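Trichomaglin (Trichosanthes lepiniana, PDB 1SGL) probably hydrolyses RNA as an S-like ribonuclease of the ribonuclease T2 family. Local coordinates at residues A[14-20]-A[171-177]; A[75-81]-A[97-101]; A[148-154]-A[198-204]; A[161-165]-A[188-192]. The contacts are given in a common frame with arbitrary orientation. Residue numbers count along the deposited sequence, not the author numbering.

Contact 1 of 4, residues A[14-20]-A[171-177]; sequences WAGTSCR and DEEGLVQ. With SO4 (sulfate ion), chain E.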
# COMPACT_ATOMS: atom_id res chain seq x y z
N TRP A 14 1.12 -3.80 -6.04
CA TRP A 14 2.16 -4.15 -7.00
C TRP A 14 1.91 -3.34 -8.27
O TRP A 14 0.91 -3.54 -8.97
CB TRP A 14 2.12 -5.66 -7.32
CG TRP A 14 3.19 -6.06 -8.30
CD1 TRP A 14 3.01 -6.50 -9.58
CD2 TRP A 14 4.61 -6.01 -8.08
NE1 TRP A 14 4.24 -6.72 -10.18
CE2 TRP A 14 5.23 -6.42 -9.28
CE3 TRP A 14 5.41 -5.65 -6.99
CZ2 TRP A 14 6.61 -6.49 -9.42
CZ3 TRP A 14 6.79 -5.72 -7.13
CH2 TRP A 14 7.38 -6.14 -8.34
N ALA A 15 2.83 -2.44 -8.58
CA ALA A 15 2.70 -1.58 -9.75
C ALA A 15 2.42 -2.31 -11.06
O ALA A 15 1.60 -1.87 -11.86
CB ALA A 15 3.93 -0.70 -9.89
N GLY A 16 3.10 -3.44 -11.28
CA GLY A 16 2.90 -4.18 -12.52
C GLY A 16 1.46 -4.60 -12.76
O GLY A 16 0.97 -4.56 -13.90
N THR A 17 0.77 -4.99 -11.70
CA THR A 17 -0.61 -5.43 -11.83
C THR A 17 -1.60 -4.28 -11.92
O THR A 17 -2.62 -4.38 -12.61
CB THR A 17 -0.97 -6.36 -10.64
OG1 THR A 17 -0.10 -7.50 -10.66
CG2 THR A 17 -2.42 -6.82 -10.74
N SER A 18 -1.32 -3.18 -11.23
CA SER A 18 -2.20 -2.02 -11.27
C SER A 18 -2.10 -1.32 -12.62
O SER A 18 -2.98 -0.55 -13.00
CB SER A 18 -1.81 -1.02 -10.17
OG SER A 18 -2.04 -1.54 -8.87
N CYS A 19 -1.02 -1.58 -13.35
CA CYS A 19 -0.79 -0.96 -14.64
C CYS A 19 -1.00 -1.86 -15.85
O CYS A 19 -0.82 -1.41 -16.97
CB CYS A 19 0.64 -0.42 -14.69
SG CYS A 19 1.01 0.82 -13.42
N ARG A 20 -1.36 -3.12 -15.63
CA ARG A 20 -1.52 -4.03 -16.76
C ARG A 20 -2.71 -3.76 -17.67
O ARG A 20 -2.82 -4.34 -18.75
CB ARG A 20 -1.57 -5.48 -16.27
CG ARG A 20 -2.92 -5.94 -15.77
CD ARG A 20 -2.99 -7.46 -15.89
NE ARG A 20 -4.23 -8.02 -15.34
CZ ARG A 20 -4.56 -9.30 -15.45
NH1 ARG A 20 -3.76 -10.15 -16.07
NH2 ARG A 20 -5.70 -9.73 -14.92
N ASP A 171 -5.09 -11.65 -8.11
CA ASP A 171 -6.32 -11.59 -8.88
C ASP A 171 -6.58 -13.06 -9.27
O ASP A 171 -5.87 -13.96 -8.82
CB ASP A 171 -6.19 -10.68 -10.12
CG ASP A 171 -5.05 -11.07 -11.04
OD1 ASP A 171 -4.59 -12.24 -11.02
OD2 ASP A 171 -4.62 -10.20 -11.81
N GLU A 172 -7.59 -13.30 -10.10
CA GLU A 172 -7.93 -14.68 -10.46
C GLU A 172 -7.03 -15.35 -11.50
O GLU A 172 -7.14 -16.56 -11.73
CB GLU A 172 -9.40 -14.74 -10.88
CG GLU A 172 -10.33 -14.43 -9.71
CD GLU A 172 -11.80 -14.60 -10.04
OE1 GLU A 172 -12.12 -15.35 -10.98
OE2 GLU A 172 -12.64 -13.99 -9.35
N GLU A 173 -6.13 -14.59 -12.11
CA GLU A 173 -5.20 -15.15 -13.08
C GLU A 173 -3.86 -15.45 -12.41
O GLU A 173 -2.89 -15.82 -13.08
CB GLU A 173 -4.97 -14.18 -14.24
CG GLU A 173 -6.17 -13.99 -15.15
CD GLU A 173 -7.01 -12.79 -14.77
OE1 GLU A 173 -7.37 -12.63 -13.58
OE2 GLU A 173 -7.32 -12.00 -15.69
N GLY A 174 -3.82 -15.28 -11.10
CA GLY A 174 -2.60 -15.55 -10.36
C GLY A 174 -1.59 -14.40 -10.28
O GLY A 174 -0.41 -14.64 -10.01
N LEU A 175 -2.04 -13.17 -10.52
CA LEU A 175 -1.14 -12.03 -10.43
C LEU A 175 -1.24 -11.42 -9.05
O LEU A 175 -2.34 -11.26 -8.51
CB LEU A 175 -1.48 -10.96 -11.48
CG LEU A 175 -0.91 -11.12 -12.89
CD1 LEU A 175 -1.35 -12.45 -13.50
CD2 LEU A 175 -1.37 -9.96 -13.77
N VAL A 176 -0.09 -11.09 -8.47
CA VAL A 176 -0.05 -10.48 -7.15
C VAL A 176 -0.58 -9.05 -7.27
O VAL A 176 -0.10 -8.27 -8.10
CB VAL A 176 1.39 -10.42 -6.60
CG1 VAL A 176 1.43 -9.58 -5.32
CG2 VAL A 176 1.90 -11.83 -6.31
N GLN A 177 -1.58 -8.71 -6.46
CA GLN A 177 -2.13 -7.37 -6.52
C GLN A 177 -1.71 -6.52 -5.34
O GLN A 177 -1.31 -5.37 -5.51
CB GLN A 177 -3.66 -7.39 -6.53
CG GLN A 177 -4.30 -7.93 -7.78
CD GLN A 177 -5.81 -7.88 -7.71
OE1 GLN A 177 -6.41 -8.35 -6.73
NE2 GLN A 177 -6.44 -7.33 -8.73
S SO4 E . -9.31 -10.14 -13.01
O1 SO4 E . -10.48 -9.25 -12.93
O2 SO4 E . -9.58 -11.23 -13.97
O3 SO4 E . -9.04 -10.72 -11.68
O4 SO4 E . -8.14 -9.36 -13.47
O HOH W 1 -2.44 -4.16 -8.03

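Contact 2 of 4, residues A[75-81]-A[97-101]; sequences LVEYWPT and LWGQQ. With SO4 (sulfate ion), chain C; SO4 (sulfate ion), chain B.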
# COMPACT_ATOMS: atom_id res chain seq x y z
N LEU A 75 6.15 11.16 -1.66
CA LEU A 75 4.80 10.69 -1.95
C LEU A 75 4.61 10.41 -3.44
O LEU A 75 3.99 9.42 -3.81
CB LEU A 75 3.75 11.71 -1.49
CG LEU A 75 3.58 11.89 0.02
CD1 LEU A 75 2.46 12.89 0.31
CD2 LEU A 75 3.26 10.54 0.65
N VAL A 76 5.14 11.28 -4.28
CA VAL A 76 5.02 11.11 -5.73
C VAL A 76 5.73 9.85 -6.19
O VAL A 76 5.27 9.15 -7.09
CB VAL A 76 5.59 12.34 -6.48
CG1 VAL A 76 5.76 12.02 -7.96
CG2 VAL A 76 4.66 13.53 -6.30
N GLU A 77 6.85 9.54 -5.56
CA GLU A 77 7.61 8.36 -5.94
C GLU A 77 7.09 7.07 -5.30
O GLU A 77 6.97 6.05 -5.97
CB GLU A 77 9.08 8.54 -5.58
CG GLU A 77 10.01 7.69 -6.43
CD GLU A 77 11.31 7.37 -5.73
OE1 GLU A 77 11.92 8.29 -5.14
OE2 GLU A 77 11.72 6.19 -5.77
N TYR A 78 6.78 7.12 -4.01
CA TYR A 78 6.33 5.91 -3.31
C TYR A 78 4.84 5.74 -3.06
O TYR A 78 4.40 4.65 -2.68
CB TYR A 78 7.08 5.82 -1.98
CG TYR A 78 8.57 5.74 -2.15
CD1 TYR A 78 9.40 6.72 -1.61
CD2 TYR A 78 9.15 4.70 -2.86
CE1 TYR A 78 10.78 6.65 -1.76
CE2 TYR A 78 10.53 4.62 -3.02
CZ TYR A 78 11.34 5.60 -2.46
OH TYR A 78 12.70 5.53 -2.61
N TRP A 79 4.07 6.79 -3.28
CA TRP A 79 2.63 6.73 -3.04
C TRP A 79 1.84 7.27 -4.24
O TRP A 79 0.92 8.06 -4.07
CB TRP A 79 2.31 7.55 -1.79
CG TRP A 79 1.04 7.21 -1.09
CD1 TRP A 79 -0.14 6.80 -1.66
CD2 TRP A 79 0.78 7.36 0.30
NE1 TRP A 79 -1.12 6.69 -0.70
CE2 TRP A 79 -0.58 7.03 0.52
CE3 TRP A 79 1.56 7.74 1.40
CZ2 TRP A 79 -1.17 7.07 1.78
CZ3 TRP A 79 0.97 7.78 2.65
CH2 TRP A 79 -0.38 7.45 2.83
N PRO A 80 2.19 6.84 -5.47
CA PRO A 80 1.46 7.32 -6.65
C PRO A 80 0.06 6.75 -6.72
O PRO A 80 -0.30 5.86 -5.95
CB PRO A 80 2.32 6.83 -7.80
CG PRO A 80 2.75 5.48 -7.29
CD PRO A 80 3.15 5.78 -5.85
N THR A 81 -0.74 7.26 -7.65
CA THR A 81 -2.09 6.74 -7.83
C THR A 81 -2.06 5.92 -9.11
O THR A 81 -1.15 6.07 -9.93
CB THR A 81 -3.13 7.89 -7.97
OG1 THR A 81 -4.45 7.32 -8.06
CG2 THR A 81 -2.87 8.72 -9.21
N LEU A 97 -5.67 10.52 -4.00
CA LEU A 97 -5.41 9.37 -3.15
C LEU A 97 -4.96 9.72 -1.73
O LEU A 97 -5.57 9.28 -0.76
CB LEU A 97 -4.37 8.46 -3.81
CG LEU A 97 -4.03 7.16 -3.06
CD1 LEU A 97 -5.26 6.26 -2.99
CD2 LEU A 97 -2.89 6.46 -3.78
N TRP A 98 -3.89 10.50 -1.60
CA TRP A 98 -3.38 10.87 -0.28
C TRP A 98 -4.47 11.48 0.60
O TRP A 98 -4.54 11.19 1.80
CB TRP A 98 -2.22 11.86 -0.41
CG TRP A 98 -1.21 11.49 -1.45
CD1 TRP A 98 -0.83 10.23 -1.82
CD2 TRP A 98 -0.45 12.39 -2.26
NE1 TRP A 98 0.11 10.29 -2.81
CE2 TRP A 98 0.37 11.61 -3.10
CE3 TRP A 98 -0.38 13.79 -2.35
CZ2 TRP A 98 1.24 12.17 -4.04
CZ3 TRP A 98 0.50 14.35 -3.28
CH2 TRP A 98 1.29 13.55 -4.11
N GLY A 99 -5.30 12.33 -0.01
CA GLY A 99 -6.36 12.98 0.73
C GLY A 99 -7.42 11.99 1.17
O GLY A 99 -7.83 11.99 2.33
N GLN A 100 -7.88 11.16 0.23
CA GLN A 100 -8.90 10.17 0.53
C GLN A 100 -8.45 9.22 1.64
O GLN A 100 -9.22 8.94 2.56
CB GLN A 100 -9.22 9.35 -0.71
CG GLN A 100 -10.21 8.24 -0.42
CD GLN A 100 -9.89 6.98 -1.18
OE1 GLN A 100 -8.76 6.49 -1.15
NE2 GLN A 100 -10.88 6.43 -1.88
N GLN A 101 -7.21 8.74 1.56
CA GLN A 101 -6.69 7.83 2.58
C GLN A 101 -6.65 8.49 3.94
O GLN A 101 -7.02 7.89 4.94
CB GLN A 101 -5.29 7.33 2.21
CG GLN A 101 -5.30 6.33 1.07
CD GLN A 101 -6.11 5.09 1.41
OE1 GLN A 101 -5.82 4.40 2.38
NE2 GLN A 101 -7.13 4.81 0.61
S SO4 C . -5.25 3.49 -6.88
O1 SO4 C . -5.03 2.18 -6.24
O2 SO4 C . -5.43 3.29 -8.33
O3 SO4 C . -4.08 4.36 -6.65
O4 SO4 C . -6.45 4.11 -6.30
S SO4 B . -9.60 2.01 0.54
O1 SO4 B . -10.93 1.43 0.24
O2 SO4 B . -9.78 3.22 1.36
O3 SO4 B . -8.94 2.36 -0.73
O4 SO4 B . -8.77 1.03 1.27

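Contact 3 of 4, residues A[148-154]-A[198-204]; sequences MYDLKDI and CPRYVSL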
# COMPACT_ATOMS: atom_id res chain seq x y z
N MET A 148 7.26 -17.28 -13.16
CA MET A 148 6.33 -17.28 -12.05
C MET A 148 7.15 -17.64 -10.81
O MET A 148 8.24 -18.20 -10.93
CB MET A 148 5.23 -18.31 -12.28
CG MET A 148 4.36 -17.99 -13.48
SD MET A 148 3.05 -19.19 -13.67
CE MET A 148 1.75 -18.45 -12.65
N TYR A 149 6.63 -17.31 -9.63
CA TYR A 149 7.33 -17.60 -8.39
C TYR A 149 6.51 -18.43 -7.43
O TYR A 149 5.28 -18.35 -7.39
CB TYR A 149 7.72 -16.30 -7.67
CG TYR A 149 8.70 -15.44 -8.41
CD1 TYR A 149 8.26 -14.39 -9.21
CD2 TYR A 149 10.07 -15.68 -8.32
CE1 TYR A 149 9.17 -13.60 -9.90
CE2 TYR A 149 10.98 -14.90 -9.01
CZ TYR A 149 10.52 -13.86 -9.80
OH TYR A 149 11.43 -13.07 -10.47
N ASP A 150 7.21 -19.22 -6.63
CA ASP A 150 6.55 -20.05 -5.63
C ASP A 150 6.05 -19.06 -4.58
O ASP A 150 6.81 -18.23 -4.09
CB ASP A 150 7.56 -21.03 -5.02
CG ASP A 150 6.94 -22.37 -4.67
OD1 ASP A 150 6.12 -22.43 -3.73
OD2 ASP A 150 7.28 -23.36 -5.33
N LEU A 151 4.76 -19.13 -4.26
CA LEU A 151 4.19 -18.23 -3.28
C LEU A 151 5.05 -18.21 -2.01
O LEU A 151 5.38 -17.14 -1.48
CB LEU A 151 2.77 -18.66 -2.92
CG LEU A 151 2.07 -17.79 -1.88
CD1 LEU A 151 1.97 -16.36 -2.40
CD2 LEU A 151 0.68 -18.35 -1.58
N LYS A 152 5.41 -19.40 -1.55
CA LYS A 152 6.22 -19.59 -0.35
C LYS A 152 7.53 -18.81 -0.34
O LYS A 152 7.95 -18.33 0.70
CB LYS A 152 6.51 -21.09 -0.17
CG LYS A 152 7.31 -21.42 1.07
CD LYS A 152 6.44 -21.72 2.29
CE LYS A 152 5.59 -20.54 2.72
NZ LYS A 152 4.43 -20.34 1.82
N ASP A 153 8.19 -18.69 -1.49
CA ASP A 153 9.44 -17.96 -1.57
C ASP A 153 9.23 -16.49 -1.20
O ASP A 153 10.07 -15.89 -0.52
CB ASP A 153 10.04 -18.02 -2.98
CG ASP A 153 10.80 -19.31 -3.23
OD1 ASP A 153 10.79 -20.20 -2.36
OD2 ASP A 153 11.43 -19.43 -4.30
N ILE A 154 8.12 -15.93 -1.66
CA ILE A 154 7.81 -14.53 -1.38
C ILE A 154 7.46 -14.33 0.09
O ILE A 154 7.96 -13.41 0.74
CB ILE A 154 6.66 -14.05 -2.28
CG1 ILE A 154 7.08 -14.20 -3.75
CG2 ILE A 154 6.31 -12.59 -1.96
CD1 ILE A 154 6.03 -13.77 -4.75
N CYS A 198 -4.01 -16.29 -3.15
CA CYS A 198 -3.05 -16.63 -4.18
C CYS A 198 -2.83 -18.12 -4.37
O CYS A 198 -2.86 -18.89 -3.41
CB CYS A 198 -1.72 -15.98 -3.86
SG CYS A 198 -1.72 -14.16 -3.88
N PRO A 199 -2.62 -18.55 -5.62
CA PRO A 199 -2.39 -19.97 -5.92
C PRO A 199 -0.93 -20.26 -5.54
O PRO A 199 -0.23 -19.35 -5.09
CB PRO A 199 -2.63 -20.05 -7.41
CG PRO A 199 -2.14 -18.70 -7.89
CD PRO A 199 -2.72 -17.76 -6.86
N ARG A 200 -0.48 -21.50 -5.73
CA ARG A 200 0.89 -21.88 -5.37
C ARG A 200 1.95 -21.14 -6.17
O ARG A 200 3.03 -20.86 -5.66
CB ARG A 200 1.09 -23.40 -5.55
CG ARG A 200 2.43 -23.89 -4.98
CD ARG A 200 2.66 -25.38 -5.24
NE ARG A 200 1.40 -26.11 -5.17
CZ ARG A 200 0.60 -26.13 -4.11
NH1 ARG A 200 0.93 -25.47 -3.01
NH2 ARG A 200 -0.55 -26.79 -4.17
N TYR A 201 1.66 -20.83 -7.42
CA TYR A 201 2.63 -20.09 -8.23
C TYR A 201 2.01 -18.75 -8.62
O TYR A 201 0.85 -18.69 -9.00
CB TYR A 201 3.02 -20.90 -9.47
CG TYR A 201 3.68 -22.20 -9.12
CD1 TYR A 201 2.93 -23.35 -8.88
CD2 TYR A 201 5.07 -22.28 -8.95
CE1 TYR A 201 3.54 -24.54 -8.49
CE2 TYR A 201 5.68 -23.46 -8.56
CZ TYR A 201 4.91 -24.59 -8.33
OH TYR A 201 5.50 -25.76 -7.93
N VAL A 202 2.79 -17.69 -8.49
CA VAL A 202 2.29 -16.36 -8.79
C VAL A 202 3.21 -15.59 -9.71
O VAL A 202 4.36 -15.97 -9.93
CB VAL A 202 2.06 -15.54 -7.50
CG1 VAL A 202 1.04 -16.24 -6.61
CG2 VAL A 202 3.37 -15.34 -6.76
N SER A 203 2.70 -14.50 -10.25
CA SER A 203 3.51 -13.69 -11.14
C SER A 203 3.57 -12.25 -10.67
O SER A 203 2.62 -11.73 -10.10
CB SER A 203 2.97 -13.77 -12.57
OG SER A 203 1.65 -13.28 -12.64
N LEU A 204 4.73 -11.64 -10.89
CA LEU A 204 5.01 -10.26 -10.53
C LEU A 204 5.35 -9.59 -11.85
O LEU A 204 6.52 -9.39 -12.17
CB LEU A 204 6.20 -10.19 -9.57
CG LEU A 204 5.99 -10.74 -8.15
CD1 LEU A 204 7.33 -10.92 -7.45
CD2 LEU A 204 5.11 -9.79 -7.37
O HOH W 2 3.76 -21.48 -2.55

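Contact 4 of 4, residues A[161-165]-A[188-192]; sequences AVGAR and KPRDC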
# COMPACT_ATOMS: atom_id res chain seq x y z
N ALA A 161 12.67 -10.86 6.54
CA ALA A 161 13.15 -9.49 6.57
C ALA A 161 12.40 -8.55 7.52
O ALA A 161 13.01 -7.71 8.17
CB ALA A 161 13.13 -8.92 5.15
N VAL A 162 11.09 -8.70 7.60
CA VAL A 162 10.26 -7.84 8.45
C VAL A 162 10.03 -8.42 9.84
O VAL A 162 9.81 -7.68 10.80
CB VAL A 162 8.89 -7.59 7.78
CG1 VAL A 162 7.97 -6.81 8.71
CG2 VAL A 162 9.08 -6.83 6.47
N GLY A 163 10.08 -9.75 9.95
CA GLY A 163 9.86 -10.39 11.23
C GLY A 163 8.40 -10.71 11.52
O GLY A 163 8.06 -11.02 12.66
N ALA A 164 7.54 -10.64 10.51
CA ALA A 164 6.12 -10.94 10.69
C ALA A 164 5.49 -11.36 9.37
O ALA A 164 5.91 -10.93 8.30
CB ALA A 164 5.38 -9.72 11.26
N ARG A 165 4.47 -12.21 9.47
CA ARG A 165 3.77 -12.72 8.30
C ARG A 165 2.87 -11.69 7.60
O ARG A 165 2.00 -11.09 8.21
CB ARG A 165 2.93 -13.93 8.70
CG ARG A 165 2.06 -14.48 7.57
CD ARG A 165 1.37 -15.78 7.99
NE ARG A 165 0.38 -15.53 9.03
CZ ARG A 165 0.34 -16.17 10.19
NH1 ARG A 165 1.23 -17.11 10.47
NH2 ARG A 165 -0.59 -15.85 11.09
N LYS A 188 5.01 -1.96 15.92
CA LYS A 188 5.93 -3.08 15.80
C LYS A 188 5.20 -4.10 14.93
O LYS A 188 3.98 -4.26 15.04
CB LYS A 188 6.26 -3.70 17.16
CG LYS A 188 7.43 -3.04 17.88
CD LYS A 188 7.18 -1.56 18.14
CE LYS A 188 8.44 -0.88 18.68
NZ LYS A 188 8.21 0.57 18.97
N PRO A 189 5.93 -4.80 14.05
CA PRO A 189 5.31 -5.80 13.18
C PRO A 189 4.60 -6.94 13.92
O PRO A 189 5.06 -7.39 14.97
CB PRO A 189 6.48 -6.30 12.33
CG PRO A 189 7.37 -5.08 12.25
CD PRO A 189 7.34 -4.58 13.68
N ARG A 190 3.49 -7.38 13.35
CA ARG A 190 2.69 -8.46 13.91
C ARG A 190 2.17 -9.30 12.75
O ARG A 190 1.84 -8.77 11.69
CB ARG A 190 1.50 -7.87 14.68
CG ARG A 190 1.88 -7.27 16.01
CD ARG A 190 2.25 -8.37 17.00
NE ARG A 190 2.65 -7.85 18.30
CZ ARG A 190 3.86 -7.37 18.57
NH1 ARG A 190 4.79 -7.35 17.63
NH2 ARG A 190 4.13 -6.91 19.79
N ASP A 191 2.09 -10.61 12.93
CA ASP A 191 1.59 -11.46 11.86
C ASP A 191 0.18 -11.01 11.49
O ASP A 191 -0.62 -10.67 12.36
CB ASP A 191 1.48 -12.93 12.30
CG ASP A 191 2.81 -13.55 12.65
OD1 ASP A 191 3.82 -13.28 11.97
OD2 ASP A 191 2.83 -14.33 13.62
N CYS A 192 -0.11 -11.00 10.20
CA CYS A 192 -1.44 -10.65 9.73
C CYS A 192 -2.26 -11.94 9.75
O CYS A 192 -1.69 -13.04 9.70
CB CYS A 192 -1.41 -10.13 8.30
SG CYS A 192 -0.77 -8.46 7.96
O HOH W 3 2.74 -8.37 9.08

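Contact 1 of 4, residues A[14-20]-A[171-177]
Side-chain conformation decides which groups meet where the short helix 15-18 and the residues flanking it meet a beta turn and the strand that follows it. Trp14, in a t rotamer, sets its CB 3.5 Å from Val176 O and sends its indole away, where NE1 hydrogen-bonds to Pro205 O; its backbone N donates to Gln177 O at 2.9 Å. Thr17 takes the m rotamer, so OG1 donates to Val176 O (2.7 Å) while CG2 rests 3.7 Å from Gln177 CG. Arg20, with chi1 p and the rest of the chain extended, reaches the turn: NH2 forms a salt bridge with Glu173 OE2 (2.9 Å) and a purely electrostatic one with Asp171 OD2 (3.3 Å), and Leu175 CD2 lies over a face of the guanidinium. A sulfate ion also accepts from Arg20. Asp171, chi1 p, folds OD1 back onto Glu173 N (3.0 Å) and Leu175 N (2.8 Å). Such an Asx turn within a type I turn is here the tip of the beta hairpin joining strands 167-170 and 176-184 of the main antiparallel sheet.

Contact 2 of 4, residues A[75-81]-A[97-101]
Trp98 lays one face of its six-membered ring against Leu75, whose CB sits 3.9 Å from the ring centroid in a CH-pi contact. Beside it, Val76 CG2 comes within 4.0 Å of Trp98 CH2. The other end of the same indole turns its edge to the face of Trp79: the two five-membered rings are 4.6 Å apart between centroids, with planes at 74°, a T-shaped pair. Polar need is met at the same place, since Trp98 NE1 donates to Trp79 O at 2.7 Å. That carbonyl belongs to the residue at which the chain leaves helix 72-78, so the bond fixes the exit of one helix to the first turn of another. Leu97 packs alongside, its CD2 lying 3.5 Å from Trp79 CD1, near the ring plane, and 3.4 Å from Pro80 O. Phe120 of helix 116-129 packs on both indoles. Further along helix 97-106, Gln101 NE2 donates to O2 of the chain B sulfate at 3.2 Å, and His43 and His105 bind the same ion. The buried tryptophan cluster thus backs a helix that carries one of the two histidine motifs which, as in other T2 ribonucleases, probably form the active site.

Contact 3 of 4, residues A[148-154]-A[198-204]
A two-stranded antiparallel sheet, formed by strands 148-150 and 201-203, illustrates how backbone groups are satisfied where a strand turns directly into a helix. Tyr149 and Val202 make the hydrogen-bonded pair: Tyr149 N donates to Val202 O at 2.7 Å, and Val202 N returns a bond to Tyr149 O at 2.8 Å. Tyr149 O also receives a CA-H...O contact from Tyr201 CA (3.3 Å). Two residues on, Leu151 N, already the first residue of helix 151-162, donates to Arg200 O at 2.8 Å, so this amide at the start of the helix is served by the facing segment, 198-204. Asp150 holds the N-cap position. A water meets the next amide, accepting from Lys152 N (2.8 Å) while donating to Asp150 OD1 (2.8 Å) and, over 3.3 Å, to Arg200 O. The phenol of Tyr149 is satisfied by Val142 O, and Ser203 turns its backbone to Gly174 and Val176. Beneath these bonds lies an apolar layer, close to the disulfide between Cys170 and Cys198. Leu151 CD1 packs on Cys198 CB at 4.0 Å, and Ile154 CD1 touches Val202 CG2 at 3.7 Å.

Contact 4 of 4, residues A[161-165]-A[188-192]
Two strong hydrogen bonds clamp Arg165 to the chain beside it: its N donates to Asp191 OD1 at 2.8 Å, nearly straight, and its O accepts from Cys192 N at 2.9 Å. The side chain of Arg165 then wraps round the same partners. Arg165 NE and NH2 both reach Cys192 O, each at 3.3 Å in a weak bond, while Asp191 CB lies over a face of the guanidinium; the carboxylate is too far for a salt bridge, with Asp191 OD2 4.5 Å from Arg165 NH1. A water adds one more link, donating to Arg165 O (3.0 Å) and to Arg190 O (2.8 Å). Residues 162-165 and 189-192 run side by side, their end-to-end directions 22° apart. Residues 161-165 lead from helix 151-162 toward strand 167-170 of the main antiparallel sheet, and 188-192 include the weakly bonded strand 189-190, which pairs with strand 176-184 of that sheet. A disulfide from Cys192 to Cys182 ties the second piece to strand 176-184. Gly163, with phi at 89°, ends the helix and turns the chain so that Ala164 faces its neighbour: Ala164 CB stands 3.7 Å from Pro189 CB and 3.6 Å from Arg190 C. Farther out, Val162 CG1 meets Pro189 CB at 3.9 Å, and Tyr130 packs against both of these residues.

In the fold
Burial and chemistry vary together across the four contacts. Contact 2, its centre about 9 Å from the centre of the chain, is the buried one and relies on aromatic overlap with a single hydrogen bond, from an indole N-H to a backbone carbonyl just past a helix end; contacts 1, 3 and 4 lie farther out, are partly buried and depend more on backbone bonding, with a salt-bridge network on the more exposed side chains of contact 1. Contacts 1 and 3 touch directly, Gly174 and Val176 meeting Ser203, so that the hairpin tip joins the small sheet. Contacts 3 and 4 use the two ends of helix 151-162, and contacts 1 and 4 reach neighbouring strands of the main sheet.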